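Local coordinates for protein 4-hydroxybenzoyl-CoA thioesterase (Staphylococcus aureus, PDB 6FDG) that probably hydrolyses the thioester of DHNA-CoA in the vitamin K2 pathway, as a hotdog-fold acyl-CoA thioesterase, at residues M1-R11 and V136-I148. Residues are numbered along the deposited sequence; the frame is centred on the assembly and turned at random.
Sequences MIYSITEIEAR and VQALNNEGKIVEI
Ile2 sits in the angle between the last turns of helix 127-141 and the short strand 146-147, and each carbon of its side chain has a neighbour there. CB lies 3.9 Å from Val136 CG1. From it CG1 runs out past Asn140 OD1 and Val136 CG1, and the methyl CD1 ends against Val146, 3.7 Å from its CB, with Leu139 and Lys144 CB slightly farther off. A chi1 of -61° keeps CG1 beside the backbone N and leaves CG2 anti to it, turned to Ile148 CG2. The amide of Ile2 is taken by the side chain of Asn140, N to OD1 2.8 Å and nearly straight at 169°, while a water accepts from Asn140 ND2 and donates to Ile2 O. The Met1 side chain crosses that of Asn140 at about a right angle, its SD 3.7 Å from Asn140 CG. Strand 2-9 pairs antiparallel with strand 73-83 in the sheet of the hotdog fold; after the helix closes in a Schellman motif at Gly143, Lys144 and Ile145 lead into strand 146-147, a parallel neighbour. Tyr3 N hydrogen-bonds Val146 O at 2.9 Å, and Tyr3 O accepts from Ile148 N. On the sheet face opposite Ile2 and Val146, Glu147 places its CA over the centre of the Tyr3 ring, and its CB makes an off-centre CH-pi contact 4.2 Å from the centroid; Ile145 CG2 meets the ring edge. A second water links Tyr3 OH weakly to Glu147 OE1, and Lys77 makes a cation-pi contact with the ring.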
loop_
_atom_site.group_PDB
_atom_site.type_symbol
_atom_site.label_atom_id
_atom_site.label_comp_id
_atom_site.label_asym_id
_atom_site.label_seq_id
_atom_site.Cartn_x
_atom_site.Cartn_y
_atom_site.Cartn_z
ATOM N N MET A 1 -17.953 -24.012 14.198
ATOM C CA MET A 1 -16.747 -24.156 13.401
ATOM C C MET A 1 -15.491 -24.046 14.282
ATOM O O MET A 1 -15.523 -23.526 15.426
ATOM C CB MET A 1 -16.662 -23.068 12.364
ATOM C CG MET A 1 -17.781 -22.775 11.416
ATOM S SD MET A 1 -18.111 -24.237 10.442
ATOM C CE MET A 1 -19.618 -23.775 9.630
ATOM N N ILE A 2 -14.400 -24.606 13.777
ATOM C CA ILE A 2 -13.078 -24.427 14.269
ATOM C C ILE A 2 -12.573 -23.062 13.808
ATOM O O ILE A 2 -12.593 -22.815 12.563
ATOM C CB ILE A 2 -12.132 -25.530 13.764
ATOM C CG1 ILE A 2 -12.522 -26.982 14.192
ATOM C CG2 ILE A 2 -10.706 -25.221 14.119
ATOM C CD1 ILE A 2 -13.301 -27.120 15.383
ATOM N N TYR A 3 -12.177 -22.171 14.644
ATOM C CA TYR A 3 -11.810 -20.821 14.240
ATOM C C TYR A 3 -10.695 -20.262 14.988
ATOM O O TYR A 3 -10.353 -20.744 16.113
ATOM C CB TYR A 3 -12.999 -19.896 14.345
ATOM C CG TYR A 3 -13.516 -19.581 15.804
ATOM C CD1 TYR A 3 -13.038 -18.572 16.533
ATOM C CD2 TYR A 3 -14.437 -20.447 16.423
ATOM C CE1 TYR A 3 -13.455 -18.297 17.907
ATOM C CE2 TYR A 3 -14.867 -20.235 17.754
ATOM C CZ TYR A 3 -14.307 -19.199 18.430
ATOM O OH TYR A 3 -14.722 -18.861 19.760
ATOM N N SER A 4 -9.958 -19.263 14.490
ATOM C CA SER A 4 -8.966 -18.503 15.158
ATOM C C SER A 4 -9.505 -17.055 15.390
ATOM O O SER A 4 -10.411 -16.603 14.689
ATOM C CB SER A 4 -7.628 -18.475 14.413
ATOM O OG SER A 4 -7.847 -17.934 13.131
ATOM N N ILE A 5 -8.888 -16.371 16.377
ATOM C CA ILE A 5 -9.064 -14.937 16.576
ATOM C C ILE A 5 -7.773 -14.270 16.514
ATOM O O ILE A 5 -6.789 -14.657 17.192
ATOM C CB ILE A 5 -9.722 -14.613 17.997
ATOM C CG1 ILE A 5 -11.061 -15.271 18.075
ATOM C CG2 ILE A 5 -9.744 -13.061 18.206
ATOM C CD1 ILE A 5 -12.140 -14.695 17.284
ATOM N N THR A 6 -7.649 -13.262 15.612
ATOM C CA THR A 6 -6.465 -12.497 15.454
ATOM C C THR A 6 -6.700 -11.060 15.806
ATOM O O THR A 6 -7.620 -10.417 15.238
ATOM C CB THR A 6 -6.003 -12.567 13.975
ATOM O OG1 THR A 6 -5.936 -13.916 13.523
ATOM C CG2 THR A 6 -4.669 -11.871 13.748
ATOM N N GLU A 7 -5.857 -10.449 16.616
ATOM C CA GLU A 7 -5.994 -9.020 16.943
ATOM C C GLU A 7 -5.086 -8.236 15.991
ATOM O O GLU A 7 -3.910 -8.573 15.795
ATOM C CB GLU A 7 -5.546 -8.777 18.386
ATOM C CG GLU A 7 -6.458 -9.481 19.398
ATOM C CD GLU A 7 -6.131 -9.019 20.836
ATOM O OE1 GLU A 7 -6.384 -7.833 21.131
ATOM O OE2 GLU A 7 -5.583 -9.824 21.624
ATOM N N ILE A 8 -5.637 -7.157 15.444
ATOM C CA ILE A 8 -4.941 -6.251 14.571
ATOM C C ILE A 8 -5.163 -4.820 15.068
ATOM O O ILE A 8 -6.293 -4.434 15.342
ATOM C CB ILE A 8 -5.441 -6.408 13.108
ATOM C CG1 ILE A 8 -5.233 -7.862 12.630
ATOM C CG2 ILE A 8 -4.798 -5.345 12.210
ATOM C CD1 ILE A 8 -5.687 -8.082 11.192
ATOM N N GLU A 9 -4.108 -4.054 15.146
ATOM C CA GLU A 9 -4.249 -2.630 15.510
ATOM C C GLU A 9 -4.107 -1.821 14.232
ATOM O O GLU A 9 -3.089 -1.910 13.547
ATOM C CB GLU A 9 -3.148 -2.245 16.498
ATOM C CG GLU A 9 -3.226 -0.782 16.886
ATOM C CD GLU A 9 -2.914 -0.532 18.344
ATOM O OE1 GLU A 9 -1.934 -1.097 18.866
ATOM O OE2 GLU A 9 -3.699 0.195 18.996
ATOM N N ALA A 10 -5.124 -1.035 13.900
ATOM C CA ALA A 10 -5.112 -0.229 12.720
ATOM C C ALA A 10 -3.948 0.717 12.708
ATOM O O ALA A 10 -3.509 1.243 13.785
ATOM C CB ALA A 10 -6.407 0.525 12.597
ATOM N N ARG A 11 -3.408 1.041 11.550
ATOM C CA ARG A 11 -2.303 1.975 11.385
ATOM C C ARG A 11 -2.805 3.242 10.730
ATOM O O ARG A 11 -3.688 3.224 9.907
ATOM C CB ARG A 11 -1.223 1.344 10.460
ATOM C CG ARG A 11 -0.550 0.139 11.110
ATOM C CD ARG A 11 0.211 -0.644 10.081
ATOM N NE ARG A 11 0.972 -1.723 10.679
ATOM C CZ ARG A 11 1.818 -2.551 10.040
ATOM N NH1 ARG A 11 2.021 -2.379 8.796
ATOM N NH2 ARG A 11 2.489 -3.411 10.776
ATOM N N VAL A 136 -10.353 -31.022 10.356
ATOM C CA VAL A 136 -11.148 -29.811 10.642
ATOM C C VAL A 136 -12.397 -29.795 9.903
ATOM O O VAL A 136 -13.451 -29.413 10.413
ATOM C CB VAL A 136 -10.230 -28.536 10.457
ATOM C CG1 VAL A 136 -11.115 -27.305 10.474
ATOM C CG2 VAL A 136 -9.185 -28.451 11.525
ATOM N N GLN A 137 -12.388 -30.117 8.607
ATOM C CA GLN A 137 -13.563 -30.092 7.813
ATOM C C GLN A 137 -14.698 -31.041 8.395
ATOM O O GLN A 137 -15.881 -30.684 8.449
ATOM C CB GLN A 137 -13.347 -30.507 6.298
ATOM C CG GLN A 137 -14.573 -30.471 5.429
ATOM C CD GLN A 137 -15.104 -29.090 5.352
ATOM O OE1 GLN A 137 -14.468 -28.198 4.769
ATOM N NE2 GLN A 137 -16.241 -28.831 5.959
ATOM N N ALA A 138 -14.245 -32.203 8.797
ATOM C CA ALA A 138 -15.207 -33.167 9.403
ATOM C C ALA A 138 -15.776 -32.607 10.708
ATOM O O ALA A 138 -17.009 -32.694 10.956
ATOM C CB ALA A 138 -14.471 -34.485 9.622
ATOM N N LEU A 139 -14.916 -31.991 11.524
ATOM C CA LEU A 139 -15.398 -31.383 12.812
ATOM C C LEU A 139 -16.392 -30.263 12.531
ATOM O O LEU A 139 -17.421 -30.062 13.190
ATOM C CB LEU A 139 -14.254 -30.925 13.647
ATOM C CG LEU A 139 -13.322 -31.992 14.192
ATOM C CD1 LEU A 139 -12.075 -31.434 14.828
ATOM C CD2 LEU A 139 -14.129 -32.964 15.153
ATOM N N ASN A 140 -16.048 -29.406 11.520
ATOM C CA ASN A 140 -16.923 -28.313 11.121
ATOM C C ASN A 140 -18.260 -28.877 10.658
ATOM O O ASN A 140 -19.336 -28.364 11.060
ATOM C CB ASN A 140 -16.290 -27.438 9.976
ATOM C CG ASN A 140 -15.234 -26.570 10.467
ATOM O OD1 ASN A 140 -15.075 -26.344 11.649
ATOM N ND2 ASN A 140 -14.389 -26.077 9.582
ATOM N N ASN A 141 -18.286 -29.958 9.877
ATOM C CA ASN A 141 -19.565 -30.569 9.409
ATOM C C ASN A 141 -20.386 -31.115 10.564
ATOM O O ASN A 141 -21.619 -31.083 10.418
ATOM C CB ASN A 141 -19.253 -31.693 8.458
ATOM C CG ASN A 141 -18.715 -31.208 7.123
ATOM O OD1 ASN A 141 -18.899 -30.043 6.773
ATOM N ND2 ASN A 141 -18.049 -32.110 6.373
ATOM N N GLU A 142 -19.702 -31.514 11.619
ATOM C CA GLU A 142 -20.411 -32.005 12.904
ATOM C C GLU A 142 -20.845 -30.894 13.814
ATOM O O GLU A 142 -21.506 -31.157 14.797
ATOM C CB GLU A 142 -19.477 -32.930 13.657
ATOM C CG GLU A 142 -19.141 -34.164 12.853
ATOM C CD GLU A 142 -17.975 -34.980 13.324
ATOM O OE1 GLU A 142 -17.421 -34.742 14.419
ATOM O OE2 GLU A 142 -17.564 -35.857 12.530
ATOM N N GLY A 143 -20.501 -29.650 13.516
ATOM C CA GLY A 143 -20.903 -28.497 14.256
ATOM C C GLY A 143 -20.118 -28.268 15.479
ATOM O O GLY A 143 -20.547 -27.443 16.334
ATOM N N LYS A 144 -18.916 -28.792 15.581
ATOM C CA LYS A 144 -17.996 -28.436 16.624
ATOM C C LYS A 144 -17.621 -26.966 16.625
ATOM O O LYS A 144 -17.514 -26.371 15.507
ATOM C CB LYS A 144 -16.675 -29.194 16.548
ATOM C CG LYS A 144 -16.505 -30.496 17.275
ATOM C CD LYS A 144 -17.406 -31.496 16.684
ATOM C CE LYS A 144 -17.352 -32.769 17.538
ATOM N NZ LYS A 144 -18.201 -33.748 16.837
ATOM N N ILE A 145 -17.516 -26.328 17.786
ATOM C CA ILE A 145 -17.192 -24.956 17.984
ATOM C C ILE A 145 -15.960 -24.914 18.841
ATOM O O ILE A 145 -15.961 -25.223 20.100
ATOM C CB ILE A 145 -18.320 -24.097 18.622
ATOM C CG1 ILE A 145 -19.555 -24.250 17.753
ATOM C CG2 ILE A 145 -17.815 -22.661 18.818
ATOM C CD1 ILE A 145 -20.850 -23.655 18.284
ATOM N N VAL A 146 -14.784 -24.561 18.361
ATOM C CA VAL A 146 -13.554 -24.502 19.077
ATOM C C VAL A 146 -12.670 -23.316 18.659
ATOM O O VAL A 146 -12.475 -23.207 17.362
ATOM C CB VAL A 146 -12.725 -25.847 18.800
ATOM C CG1 VAL A 146 -11.393 -25.854 19.522
ATOM C CG2 VAL A 146 -13.578 -27.072 19.100
ATOM N N GLU A 147 -12.072 -22.536 19.504
ATOM C CA GLU A 147 -11.061 -21.581 19.140
ATOM C C GLU A 147 -9.756 -22.202 19.197
ATOM O O GLU A 147 -9.292 -22.630 20.346
ATOM C CB GLU A 147 -11.051 -20.338 19.992
ATOM C CG GLU A 147 -10.128 -19.206 19.563
ATOM C CD GLU A 147 -9.716 -18.074 20.524
ATOM O OE1 GLU A 147 -10.229 -18.020 21.616
ATOM O OE2 GLU A 147 -8.762 -17.259 20.292
ATOM N N ILE A 148 -9.006 -22.324 18.107
ATOM C CA ILE A 148 -7.642 -22.801 18.164
ATOM C C ILE A 148 -6.742 -21.740 18.576
ATOM O O ILE A 148 -6.900 -20.541 18.284
ATOM C CB ILE A 148 -7.210 -23.433 16.807
ATOM C CG1 ILE A 148 -7.339 -22.410 15.631
ATOM C CG2 ILE A 148 -8.037 -24.707 16.580
ATOM C CD1 ILE A 148 -6.731 -22.944 14.330
HETATM O O HOH W 1 -12.155 -24.052 10.199
HETATM O O HOH W 2 -13.441 -16.790 21.097
HETATM O O HOH W 3 -7.114 -17.793 18.264
#